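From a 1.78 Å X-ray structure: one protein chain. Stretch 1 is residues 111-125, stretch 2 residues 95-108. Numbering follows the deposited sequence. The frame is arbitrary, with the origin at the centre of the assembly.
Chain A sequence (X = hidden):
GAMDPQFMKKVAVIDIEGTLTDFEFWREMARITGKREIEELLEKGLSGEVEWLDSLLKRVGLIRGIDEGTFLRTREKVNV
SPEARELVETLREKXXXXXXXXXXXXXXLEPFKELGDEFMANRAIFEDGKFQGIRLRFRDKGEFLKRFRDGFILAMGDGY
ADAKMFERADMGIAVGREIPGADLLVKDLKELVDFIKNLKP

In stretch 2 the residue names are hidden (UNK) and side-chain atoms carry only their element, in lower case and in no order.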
ATOM      1  N   PRO A 111       7.405  12.395 -36.837  1.00 19.45           N
ATOM      2  CA  PRO A 111       6.104  12.405 -37.523  1.00 19.16           C
ATOM      3  C   PRO A 111       4.913  11.976 -36.640  1.00 19.60           C
ATOM      4  O   PRO A 111       3.778  12.363 -36.914  1.00 19.32           O
ATOM      5  CB  PRO A 111       6.314  11.422 -38.693  1.00 18.66           C
ATOM      6  CG  PRO A 111       7.784  11.466 -38.965  1.00 19.67           C
ATOM      7  CD  PRO A 111       8.439  11.676 -37.609  1.00 19.96           C
ATOM      8  N   PHE A 112       5.174  11.207 -35.584  1.00 17.41           N
ATOM      9  CA  PHE A 112       4.119  10.717 -34.702  1.00 17.63           C
ATOM     10  C   PHE A 112       3.889  11.627 -33.493  1.00 18.77           C
ATOM     11  O   PHE A 112       3.022  11.360 -32.671  1.00 17.99           O
ATOM     12  CB  PHE A 112       4.477   9.322 -34.193  1.00 14.77           C
ATOM     13  CG  PHE A 112       4.490   8.272 -35.254  1.00 16.87           C
ATOM     14  CD1 PHE A 112       3.301   7.760 -35.746  1.00 17.29           C
ATOM     15  CD2 PHE A 112       5.686   7.783 -35.757  1.00 17.02           C
ATOM     16  CE1 PHE A 112       3.308   6.784 -36.720  1.00 16.44           C
ATOM     17  CE2 PHE A 112       5.691   6.816 -36.736  1.00 15.87           C
ATOM     18  CZ  PHE A 112       4.495   6.312 -37.212  1.00 14.80           C
ATOM     19  N   LYS A 113       4.675  12.697 -33.393  1.00 18.08           N
ATOM     20  CA  LYS A 113       4.737  13.512 -32.178  1.00 19.78           C
ATOM     21  C   LYS A 113       3.377  14.091 -31.768  1.00 21.54           C
ATOM     22  O   LYS A 113       3.087  14.239 -30.584  1.00 20.61           O
ATOM     23  CB  LYS A 113       5.743  14.643 -32.397  1.00 24.98           C
ATOM     24  CG  LYS A 113       6.107  15.475 -31.183  1.00 29.76           C
ATOM     25  CD  LYS A 113       7.006  16.618 -31.645  1.00 33.42           C
ATOM     26  CE  LYS A 113       7.832  17.217 -30.514  1.00 42.95           C
ATOM     27  NZ  LYS A 113       8.932  18.095 -31.036  1.00 40.94           N
ATOM     28  N   GLU A 114       2.550  14.434 -32.750  1.00 21.45           N
ATOM     29  CA  GLU A 114       1.274  15.085 -32.461  1.00 23.00           C
ATOM     30  C   GLU A 114       0.076  14.218 -32.817  1.00 21.90           C
ATOM     31  O   GLU A 114      -1.074  14.677 -32.764  1.00 19.93           O
ATOM     32  CB  GLU A 114       1.173  16.412 -33.210  1.00 25.68           C
ATOM     33  CG  GLU A 114       2.333  17.354 -32.966  1.00 30.14           C
ATOM     34  CD  GLU A 114       2.354  17.897 -31.554  1.00 34.12           C
ATOM     35  OE1 GLU A 114       1.363  17.694 -30.812  1.00 38.26           O
ATOM     36  OE2 GLU A 114       3.367  18.525 -31.182  1.00 40.73           O
ATOM     37  N   LEU A 115       0.336  12.966 -33.176  1.00 16.02           N
ATOM     38  CA  LEU A 115      -0.733  12.097 -33.638  1.00 19.48           C
ATOM     39  C   LEU A 115      -1.626  11.669 -32.477  1.00 17.30           C
ATOM     40  O   LEU A 115      -2.845  11.685 -32.588  1.00 18.82           O
ATOM     41  CB  LEU A 115      -0.167  10.873 -34.355  1.00 16.53           C
ATOM     42  CG  LEU A 115      -1.226   9.902 -34.874  1.00 18.65           C
ATOM     43  CD1 LEU A 115      -2.132  10.577 -35.900  1.00 19.66           C
ATOM     44  CD2 LEU A 115      -0.569   8.688 -35.489  1.00 17.22           C
ATOM     45  N   GLY A 116      -1.002  11.275 -31.372  1.00 19.25           N
ATOM     46  CA  GLY A 116      -1.733  10.864 -30.190  1.00 18.40           C
ATOM     47  C   GLY A 116      -2.043  12.022 -29.263  1.00 17.30           C
ATOM     48  O   GLY A 116      -1.792  13.185 -29.587  1.00 19.37           O
ATOM     49  N   ASP A 117      -2.622  11.696 -28.116  1.00 14.46           N
ATOM     50  CA  ASP A 117      -2.888  12.674 -27.074  1.00 16.30           C
ATOM     51  C   ASP A 117      -1.643  12.939 -26.232  1.00 15.23           C
ATOM     52  O   ASP A 117      -1.432  14.057 -25.753  1.00 14.65           O
ATOM     53  CB  ASP A 117      -4.064  12.195 -26.222  1.00 17.41           C
ATOM     54  CG  ASP A 117      -5.353  12.102 -27.030  1.00 16.47           C
ATOM     55  OD1 ASP A 117      -5.700  13.104 -27.691  1.00 17.39           O
ATOM     56  OD2 ASP A 117      -5.998  11.031 -27.045  1.00 17.36           O
ATOM     57  N   GLU A 118      -0.829  11.902 -26.040  1.00 13.18           N
ATOM     58  CA  GLU A 118       0.482  12.046 -25.419  1.00 14.51           C
ATOM     59  C   GLU A 118       1.528  11.261 -26.218  1.00 14.68           C
ATOM     60  O   GLU A 118       1.215  10.272 -26.887  1.00 15.09           O
ATOM     61  CB  GLU A 118       0.482  11.568 -23.960  1.00 14.55           C
ATOM     62  CG  GLU A 118      -0.438  12.362 -23.043  1.00 16.97           C
ATOM     63  CD  GLU A 118      -0.169  12.098 -21.569  1.00 16.73           C
ATOM     64  OE1 GLU A 118       1.004  12.107 -21.158  1.00 16.99           O
ATOM     65  OE2 GLU A 118      -1.139  11.894 -20.808  1.00 20.40           O
ATOM     66  N   PHE A 119       2.768  11.704 -26.144  1.00 13.55           N
ATOM     67  CA  PHE A 119       3.850  11.071 -26.894  1.00 14.50           C
ATOM     68  C   PHE A 119       5.064  10.968 -25.984  1.00 13.74           C
ATOM     69  O   PHE A 119       5.415  11.933 -25.307  1.00 14.37           O
ATOM     70  CB  PHE A 119       4.160  11.933 -28.127  1.00 15.96           C
ATOM     71  CG  PHE A 119       5.355  11.477 -28.941  1.00 14.72           C
ATOM     72  CD1 PHE A 119       5.260  10.393 -29.799  1.00 16.21           C
ATOM     73  CD2 PHE A 119       6.559  12.165 -28.878  1.00 16.54           C
ATOM     74  CE1 PHE A 119       6.364   9.986 -30.566  1.00 16.48           C
ATOM     75  CE2 PHE A 119       7.660  11.765 -29.638  1.00 19.15           C
ATOM     76  CZ  PHE A 119       7.558  10.670 -30.480  1.00 16.97           C
HETATM   77  N   MSE A 120       5.713   9.806 -25.959  1.00 13.43           N
HETATM   78  CA  MSE A 120       6.936   9.641 -25.175  1.00 14.93           C
HETATM   79  C   MSE A 120       7.930   8.694 -25.830  1.00 13.42           C
HETATM   80  O   MSE A 120       7.593   7.557 -26.155  1.00 13.19           O
HETATM   81  CB  MSE A 120       6.632   9.087 -23.783  1.00 15.55           C
HETATM   82  CG  MSE A 120       7.880   8.597 -23.035  1.00 15.92           C
HETATM   83 SE   MSE A 120       8.994  10.070 -22.399  1.00 32.40          SE
HETATM   84  CE  MSE A 120       7.526  11.169 -21.844  1.00  6.28           C
ATOM     85  N   ALA A 121       9.165   9.159 -25.985  1.00 13.32           N
ATOM     86  CA  ALA A 121      10.260   8.284 -26.392  1.00 11.92           C
ATOM     87  C   ALA A 121      11.560   8.798 -25.790  1.00 13.74           C
ATOM     88  O   ALA A 121      11.578   9.804 -25.076  1.00 11.30           O
ATOM     89  CB  ALA A 121      10.373   8.218 -27.920  1.00 12.25           C
ATOM     90  N   ASN A 122      12.653   8.108 -26.078  1.00 11.60           N
ATOM     91  CA  ASN A 122      13.954   8.545 -25.591  1.00 12.70           C
ATOM     92  C   ASN A 122      14.461   9.701 -26.450  1.00 12.08           C
ATOM     93  O   ASN A 122      13.803  10.084 -27.405  1.00 11.83           O
ATOM     94  CB  ASN A 122      14.909   7.357 -25.542  1.00 12.96           C
ATOM     95  CG  ASN A 122      14.573   6.410 -24.399  1.00 14.58           C
ATOM     96  OD1 ASN A 122      14.187   6.860 -23.321  1.00 12.74           O
ATOM     97  ND2 ASN A 122      14.687   5.107 -24.632  1.00 12.91           N
ATOM     98  N   ARG A 123      15.582  10.309 -26.082  1.00 11.86           N
ATOM     99  CA  ARG A 123      16.075  11.446 -26.863  1.00 12.22           C
ATOM    100  C   ARG A 123      17.555  11.279 -27.128  1.00 12.47           C
ATOM    101  O   ARG A 123      18.218  10.450 -26.495  1.00 11.27           O
ATOM    102  CB  ARG A 123      15.782  12.791 -26.164  1.00 14.55           C
ATOM    103  CG  ARG A 123      14.311  13.223 -26.286  1.00 14.09           C
ATOM    104  CD  ARG A 123      13.992  14.561 -25.563  1.00 19.34           C
ATOM    105  NE  ARG A 123      12.574  14.874 -25.733  1.00 16.69           N
ATOM    106  CZ  ARG A 123      11.833  15.613 -24.908  1.00 20.84           C
ATOM    107  NH1 ARG A 123      12.359  16.153 -23.817  1.00 22.76           N
ATOM    108  NH2 ARG A 123      10.547  15.808 -25.180  1.00 18.08           N
ATOM    109  N   ALA A 124      18.072  12.061 -28.075  1.00 13.01           N
ATOM    110  CA  ALA A 124      19.479  11.967 -28.447  1.00 13.56           C
ATOM    111  C   ALA A 124      20.306  13.128 -27.899  1.00 15.55           C
ATOM    112  O   ALA A 124      19.792  14.224 -27.673  1.00 15.82           O
ATOM    113  CB  ALA A 124      19.598  11.907 -29.960  1.00 13.93           C
ATOM    114  N   ILE A 125      21.591  12.873 -27.685  1.00 13.63           N
ATOM    115  CA  ILE A 125      22.506  13.896 -27.211  1.00 15.56           C
ATOM    116  C   ILE A 125      23.443  14.264 -28.353  1.00 16.76           C
ATOM    117  O   ILE A 125      24.164  13.421 -28.870  1.00 15.42           O
ATOM    118  CB  ILE A 125      23.311  13.397 -26.002  1.00 15.74           C
ATOM    119  CG1 ILE A 125      22.364  13.010 -24.863  1.00 18.07           C
ATOM    120  CG2 ILE A 125      24.312  14.466 -25.519  1.00 18.18           C
ATOM    121  CD1 ILE A 125      23.014  12.178 -23.796  1.00 15.78           C
ATOM    122  N   UNK A  95     -13.490   6.149 -27.326  1.00 24.01           N
ATOM    123  CA  UNK A  95     -13.438   6.692 -25.979  1.00 23.12           C
ATOM    124  C   UNK A  95     -12.123   6.523 -25.240  1.00 22.33           C
ATOM    125  O   UNK A  95     -12.089   6.580 -24.017  1.00 20.80           O
ATOM    126  N   UNK A  96     -11.045   6.305 -25.980  1.00 17.97           N
ATOM    127  CA  UNK A  96      -9.723   6.170 -25.383  1.00 16.63           C
ATOM    128  C   UNK A  96      -8.960   7.479 -25.455  1.00 17.27           C
ATOM    129  O   UNK A  96      -9.131   8.254 -26.400  1.00 20.02           O
ATOM    130  c   UNK A  96      -8.867   2.903 -24.912  1.00 17.30           C
ATOM    131  c   UNK A  96      -9.415   3.700 -25.899  1.00 18.09           C
ATOM    132  c   UNK A  96     -10.897   1.901 -26.484  1.00 18.43           C
ATOM    133  c   UNK A  96     -10.348   1.112 -25.494  1.00 18.33           C
ATOM    134  c   UNK A  96      -8.912   5.094 -26.120  1.00 14.64           C
ATOM    135  c   UNK A  96      -9.330   1.615 -24.703  1.00 14.87           C
ATOM    136  c   UNK A  96     -10.428   3.186 -26.682  1.00 18.62           C
ATOM    137  N   UNK A  97      -8.121   7.725 -24.460  1.00 14.36           N
ATOM    138  CA  UNK A  97      -7.022   8.668 -24.621  1.00 14.51           C
ATOM    139  C   UNK A  97      -5.852   7.867 -25.207  1.00 15.29           C
ATOM    140  O   UNK A  97      -5.557   6.770 -24.734  1.00 18.19           O
ATOM    141  c   UNK A  97      -6.641   9.260 -23.276  1.00 14.57           C
ATOM    142  c   UNK A  97      -5.189  10.743 -21.961  1.00 22.96           C
ATOM    143  c   UNK A  97      -5.360  10.042 -23.286  1.00 20.20           C
ATOM    144  n   UNK A  97      -3.587  11.176 -20.172  1.00 20.92           N
ATOM    145  c   UNK A  97      -4.040  10.181 -21.190  1.00 21.41           C
ATOM    146  N   UNK A  98      -5.200   8.401 -26.234  1.00 14.41           N
ATOM    147  CA  UNK A  98      -4.155   7.662 -26.961  1.00 11.22           C
ATOM    148  C   UNK A  98      -2.738   8.116 -26.612  1.00 13.55           C
ATOM    149  O   UNK A  98      -2.406   9.296 -26.741  1.00 15.64           O
ATOM    150  c   UNK A  98      -4.359   7.809 -28.480  1.00 13.74           C
ATOM    151  c   UNK A  98      -5.755   7.337 -28.861  1.00 14.56           C
ATOM    152  c   UNK A  98      -3.290   7.038 -29.254  1.00 13.60           C
ATOM    153  N   UNK A  99      -1.903   7.173 -26.177  1.00 11.27           N
ATOM    154  CA  UNK A  99      -0.535   7.474 -25.777  1.00 12.07           C
ATOM    155  C   UNK A  99       0.391   6.670 -26.655  1.00 12.07           C
ATOM    156  O   UNK A  99       0.299   5.439 -26.711  1.00 13.45           O
ATOM    157  c   UNK A  99      -0.268   7.137 -24.287  1.00 12.72           C
ATOM    158  c   UNK A  99       1.163   7.461 -23.931  1.00 14.21           C
ATOM    159  c   UNK A  99      -1.225   7.920 -23.382  1.00 14.16           C
ATOM    160  N   UNK A 100       1.272   7.365 -27.363  1.00 12.51           N
ATOM    161  CA  UNK A 100       2.208   6.692 -28.252  1.00 11.80           C
ATOM    162  C   UNK A 100       3.555   6.643 -27.560  1.00 13.83           C
ATOM    163  O   UNK A 100       4.027   7.656 -27.051  1.00 16.46           O
ATOM    164  c   UNK A 100       1.407   8.221 -31.767  1.00 19.98           C
ATOM    165  c   UNK A 100       2.322   7.456 -29.577  1.00 12.15           C
ATOM    166  c   UNK A 100       1.048   7.711 -30.382  1.00 16.18           C
ATOM    167  c   UNK A 100       0.178   6.475 -30.501  1.00 14.75           C
ATOM    168  N   UNK A 101       4.180   5.472 -27.526  1.00 12.94           N
ATOM    169  CA  UNK A 101       5.469   5.356 -26.867  1.00 12.74           C
ATOM    170  C   UNK A 101       6.468   4.635 -27.748  1.00 13.63           C
ATOM    171  O   UNK A 101       6.088   3.900 -28.665  1.00 13.18           O
ATOM    172  c   UNK A 101       4.883   2.418 -24.333  1.00 17.99           C
ATOM    173  c   UNK A 101       4.926   3.164 -25.659  1.00 11.12           C
ATOM    174  c   UNK A 101       4.362   5.325 -24.591  1.00 15.39           C
ATOM    175  c   UNK A 101       5.362   4.625 -25.499  1.00 11.85           C
ATOM    176  N   UNK A 102       7.743   4.880 -27.487  1.00 11.73           N
ATOM    177  CA  UNK A 102       8.802   4.110 -28.122  1.00 12.94           C
ATOM    178  C   UNK A 102      10.080   4.209 -27.300  1.00 14.31           C
ATOM    179  O   UNK A 102      10.304   5.211 -26.610  1.00 13.37           O
ATOM    180  c   UNK A 102       9.068   4.631 -29.544  1.00 15.27           C
ATOM    181  o   UNK A 102      10.133   3.904 -30.168  1.00 13.94           O
ATOM    182  N   UNK A 103      10.920   3.184 -27.391  1.00 11.28           N
ATOM    183  CA  UNK A 103      12.252   3.231 -26.804  1.00 12.13           C
ATOM    184  C   UNK A 103      13.281   3.826 -27.758  1.00 13.97           C
ATOM    185  O   UNK A 103      14.455   3.980 -27.403  1.00 13.27           O
ATOM    186  N   UNK A 104      12.838   4.144 -28.973  1.00 13.19           N
ATOM    187  CA  UNK A 104      13.690   4.816 -29.945  1.00 11.94           C
ATOM    188  C   UNK A 104      13.585   6.329 -29.762  1.00 13.30           C
ATOM    189  O   UNK A 104      12.916   6.809 -28.833  1.00 10.92           O
ATOM    190  c   UNK A 104      13.216   4.558 -31.383  1.00 15.73           C
ATOM    191  o   UNK A 104      14.216   4.954 -32.328  1.00 14.74           O
ATOM    192  N   UNK A 105      14.238   7.062 -30.662  1.00 11.95           N
ATOM    193  CA  UNK A 105      14.402   8.512 -30.537  1.00 10.68           C
ATOM    194  C   UNK A 105      13.238   9.392 -30.989  1.00 14.27           C
ATOM    195  O   UNK A 105      12.718   9.231 -32.092  1.00 12.50           O
ATOM    196  c   UNK A 105      18.551   6.437 -30.926  1.00 12.25           C
ATOM    197  c   UNK A 105      15.681   8.883 -31.308  1.00 13.44           C
ATOM    198  c   UNK A 105      17.417   7.060 -31.406  1.00 12.74           C
ATOM    199  c   UNK A 105      19.196   6.937 -29.824  1.00 14.19           C
ATOM    200  c   UNK A 105      17.587   8.695 -29.687  1.00 13.45           C
ATOM    201  c   UNK A 105      18.712   8.073 -29.207  1.00 14.10           C
ATOM    202  c   UNK A 105      16.919   8.202 -30.790  1.00 13.85           C
ATOM    203  N   UNK A 106      12.824  10.322 -30.131  1.00 11.51           N
ATOM    204  CA  UNK A 106      11.760  11.260 -30.481  1.00 12.49           C
ATOM    205  C   UNK A 106      12.084  12.034 -31.749  1.00 14.55           C
ATOM    206  O   UNK A 106      11.185  12.402 -32.505  1.00 15.51           O
ATOM    207  c   UNK A 106      10.740  11.649 -28.167  1.00 15.22           C
ATOM    208  o   UNK A 106      10.372  13.910 -27.491  1.00 17.57           O
ATOM    209  c   UNK A 106      11.511  12.258 -29.343  1.00 13.94           C
ATOM    210  o   UNK A 106       9.411  12.308 -26.292  1.00 20.25           O
ATOM    211  c   UNK A 106      10.135  12.701 -27.250  1.00 19.92           C
ATOM    212  N   UNK A 107      13.374  12.286 -31.964  1.00 13.56           N
ATOM    213  CA  UNK A 107      13.835  13.116 -33.065  1.00 15.73           C
ATOM    214  C   UNK A 107      13.552  12.419 -34.395  1.00 15.75           C
ATOM    215  O   UNK A 107      13.175  13.056 -35.387  1.00 17.48           O
ATOM    216  o   UNK A 107      15.645  12.197 -30.351  1.00 14.44           O
ATOM    217  o   UNK A 107      16.617  13.917 -29.425  1.00 16.67           O
ATOM    218  c   UNK A 107      15.989  13.395 -30.373  1.00 15.79           C
ATOM    219  c   UNK A 107      15.675  14.259 -31.614  1.00 17.82           C
ATOM    220  c   UNK A 107      15.331  13.441 -32.896  1.00 15.56           C
ATOM    221  N   UNK A 108      13.709  11.104 -34.393  1.00 13.78           N
ATOM    222  CA  UNK A 108      13.424  10.292 -35.567  1.00 15.43           C
ATOM    223  C   UNK A 108      11.923   9.982 -35.721  1.00 17.27           C
ATOM    224  O   UNK A 108      11.406   9.885 -36.840  1.00 16.14           O
ATOM    225  c   UNK A 108      13.815   8.051 -36.600  1.00 19.38           C
ATOM    226  c   UNK A 108      15.708   9.319 -35.628  1.00 16.94           C
ATOM    227  c   UNK A 108      14.232   8.997 -35.508  1.00 17.04           C
TER
HETATM  228  O   HOH W   1      -8.862  11.156 -26.343  1.00 25.59           O
HETATM  229  O   HOH W   2       7.369  13.710 -25.562  1.00 15.90           O

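Position 95 has no side-chain atoms, and its phi/psi of 93/21 would jam a CB against the preceding carbonyl; it is Gly95, closing a helix in a Schellman motif. Position 96 carries one carbon and a six-carbon ring with no oxygen, hence Phe96. The ring leads away from stretch 1, but a water donates to both Phe96 O (2.9 Å) and Asp117 OD2 (3.0 Å).

Position 97 has four carbons in a row ending in nitrogen, which lies 2.6 Å from Glu118 OE2. An unbranched chain of this length identifies Lys97, and the contact is a salt bridge. Position 98 shows one carbon carrying two more. Three carbons could also fit the outline of threonine, but the elements exclude oxygen: Val98. Its N and O both turn to stretch 1, Val98 N donating to Asp117 OD2 (2.9 Å, 175°) and Val98 O accepting from Asp117 N (2.8 Å) and Glu118 N (3.1 Å).

Position 99 repeats the three-carbon fork, with a terminal carbon 4.1 Å from Glu118 CB, so it is Val99, bridged to Glu118 with CA atoms 4.7 Å apart. Position 100 has four carbons forked at the second, which makes it Leu100. Its CD1 lies 4.1 Å from Phe112 CB and 4.0 Å from Leu115 CB, while its CB is 4.2 Å from Phe119 CD1. Gly116 leaves room here: an ideal CB on it would come within 3.0 Å of Leu100 CG.

Position 101 also has four carbons, but forked at the first with one arm two carbons long: Ile101. Its CG2 is 4.5 Å from the CB of Met120, which is a selenomethionine. Position 102 has one carbon and one oxygen, its CB 4.1 Å from Ala121 CB: Ser102; the oxygen OG accepts from the backbone N of position 104 (3.0 Å). Position 103 has no side chain, Gly103, and Asn122 ND2 donates to Gly103 O (3.0 Å). Position 104 is again one carbon and one oxygen, Ser104, with CB pointing away; Asn122 N makes a weak bond to Ser104 O (3.1 Å).

Position 105 has one carbon and a six-carbon ring, Phe105, with CD1 3.8 Å from Ala124 CB. Position 106 has three carbons, the third carrying two oxygens, one 3.0 Å from both Arg123 NE and Arg123 NH2, the other 3.2 Å from Ala121 N. Glutamine shares the shape, but the elements settle it: Glu106, in a salt bridge with Arg123. Position 107 repeats the pattern, one oxygen accepting from Ala124 N (2.7 Å, 174°): Glu107. Position 108 has a three-carbon fork on a CA-to-CB bond that points away, Val108; its O lies 3.5 Å from Pro111 CD.

The contact is a parallel pairing, with strand axes 14° apart. Leu100 N to Glu118 O (2.9 Å), Met120 N to Leu100 O (2.9 Å) and Ser102 N to Met120 O (3.0 Å) set the register. A bulge then shifts it by two, and Glu106 N to Asn122 O (2.9 Å) resumes the ladder. Beyond the corner, the two carboxylates serve backbone amides of stretch 1.

Stretch 2 (95-108) GFKVVLISGSFEEV
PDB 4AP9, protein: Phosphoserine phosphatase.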